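Local coordinates for P-granule scaffold (Caenorhabditis japonica, PDB 5W4A), which serves as a scaffold of germ granules (P granules) and probably supports their assembly and mRNA repression through a helical N-terminal domain that may self-associate, at the interface of chains A and B. Numbering follows the deposited sequence. Chains: chain A/B, P-granule scaffold.

The interface of chains A and B. Residues chain A 161, 164, 167, 169, 189, 192-193, 196; chain B 132, 134.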
# COMPACT_ATOMS: atom_id res chain seq x y z
N SER A 161 -8.47 -3.97 -1.07
CA SER A 161 -7.81 -3.60 -2.32
C SER A 161 -6.30 -3.58 -2.19
O SER A 161 -5.59 -3.77 -3.19
CB SER A 161 -8.31 -2.23 -2.78
OG SER A 161 -9.65 -2.33 -3.28
N CYS A 164 -3.90 -6.09 -3.77
CA CYS A 164 -3.38 -5.97 -5.11
C CYS A 164 -1.93 -5.50 -5.12
O CYS A 164 -1.19 -5.79 -6.06
CB CYS A 164 -4.25 -5.05 -5.96
SG CYS A 164 -5.99 -5.66 -6.05
N ASP A 167 0.19 -8.36 -5.45
CA ASP A 167 -0.27 -9.20 -6.55
C ASP A 167 -1.16 -10.33 -6.03
O ASP A 167 -1.16 -11.44 -6.56
CB ASP A 167 0.90 -9.72 -7.37
CG ASP A 167 1.61 -8.64 -8.18
OD1 ASP A 167 1.13 -7.48 -8.25
OD2 ASP A 167 2.69 -8.95 -8.75
N ASP A 169 -4.41 -9.95 -6.28
CA ASP A 169 -5.66 -9.56 -6.95
C ASP A 169 -6.70 -10.67 -6.91
O ASP A 169 -7.90 -10.40 -6.81
CB ASP A 169 -5.38 -9.16 -8.40
CG ASP A 169 -4.26 -8.14 -8.52
OD1 ASP A 169 -3.08 -8.56 -8.37
OD2 ASP A 169 -4.57 -6.94 -8.69
N GLU A 189 -13.37 0.15 -9.85
CA GLU A 189 -12.19 -0.42 -9.22
C GLU A 189 -12.24 -1.94 -9.23
O GLU A 189 -11.21 -2.60 -9.44
CB GLU A 189 -12.06 0.10 -7.78
CG GLU A 189 -11.64 1.58 -7.77
CD GLU A 189 -12.01 2.28 -6.47
OE1 GLU A 189 -11.85 1.68 -5.38
OE2 GLU A 189 -12.48 3.44 -6.52
N VAL A 192 -10.92 -3.15 -12.49
CA VAL A 192 -9.46 -3.18 -12.55
C VAL A 192 -8.90 -4.41 -11.84
O VAL A 192 -8.00 -5.08 -12.34
CB VAL A 192 -8.85 -1.88 -11.97
CG1 VAL A 192 -7.33 -1.96 -12.01
CG2 VAL A 192 -9.35 -0.69 -12.76
N ILE A 193 -9.40 -4.70 -10.63
CA ILE A 193 -8.94 -5.86 -9.88
C ILE A 193 -9.20 -7.14 -10.65
O ILE A 193 -8.34 -8.02 -10.75
CB ILE A 193 -9.59 -5.90 -8.49
CG1 ILE A 193 -9.20 -4.68 -7.66
CG2 ILE A 193 -9.25 -7.21 -7.76
CD1 ILE A 193 -9.93 -4.56 -6.35
N ASN A 196 -6.83 -7.33 -13.55
CA ASN A 196 -5.48 -7.69 -13.10
C ASN A 196 -5.35 -9.19 -12.91
O ASN A 196 -4.35 -9.81 -13.31
CB ASN A 196 -5.15 -7.00 -11.78
CG ASN A 196 -4.83 -5.54 -11.93
OD1 ASN A 196 -4.66 -5.01 -13.03
ND2 ASN A 196 -4.72 -4.86 -10.78
N LEU B 132 -4.13 0.71 -8.10
CA LEU B 132 -4.36 -0.65 -8.58
C LEU B 132 -3.55 -0.99 -9.82
O LEU B 132 -3.55 -2.16 -10.23
CB LEU B 132 -5.85 -0.86 -8.89
CG LEU B 132 -6.78 -0.69 -7.69
CD1 LEU B 132 -8.24 -0.72 -8.15
CD2 LEU B 132 -6.59 -1.75 -6.64
N LYS B 134 -0.00 -1.64 -11.87
CA LYS B 134 1.17 -2.39 -11.44
C LYS B 134 2.50 -1.64 -11.60
O LYS B 134 3.56 -2.27 -11.44
CB LYS B 134 1.24 -3.72 -12.20
CG LYS B 134 -0.01 -4.54 -12.07
CD LYS B 134 -0.12 -5.04 -10.67
CE LYS B 134 -1.19 -6.18 -10.49
NZ LYS B 134 -1.36 -6.43 -9.04
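Two copies of the helical N-domain of the P-granule scaffold meet here in a two-fold symmetric, homodimer-type interface, which may serve granule assembly; the structure alone does not show that it forms in the cell. The loop between helices 116-131 and 136-148 of chain B plugs into chain A through B:Leu132 and B:Lys134. B:Leu132 is the apolar plug. Its CG lies anti to the carbonyl carbon (chi1 -61°), which sends the branched end into chain A, CD1 toward helix 187-201 and CD2 toward the 3-10 helix 162-166. The B:Leu132 and A:Glu189 side chains cross at about a right angle, with CD1 3.9 Å from A:Glu189 CB. CD2 lies 4.0 Å from A:Cys164 SG and also touches A:Ile193 CG1. B:Leu132 CB rests 3.6 Å from A:Val192 CG1. The B:Leu132 carbonyl is capped by A:Asn196, whose ND2 donates to B:Leu132 O at 3.0 Å, in the carbonyl plane. The same amide nitrogen donates to A:Asp169 OD2 at 2.9 Å, from above the carboxylate plane. These two bonds fix the amide flip. B:Lys134 bends at chi2 (-69°), then runs extended to meet A:Asp169 tip to tip. Its NZ forms a salt bridge with A:Asp169 OD1 at 2.8 Å, on the syn lone pair. A second salt bridge reaches A:Asp167 OD1, approached from above its carboxylate plane. NZ also hydrogen-bonds A:Cys164 O at 3.0 Å, so oxygens from A:Asp167, A:Asp169 and the A:Cys164 backbone gather round the lysine nitrogen. The paired carboxylates would favour a charged lysine. An alanine at A:Asp169 would remove both carboxylate oxygens, and would probably weaken the hold on B:Lys134 and loosen the A:Asn196 amide that caps B:Leu132.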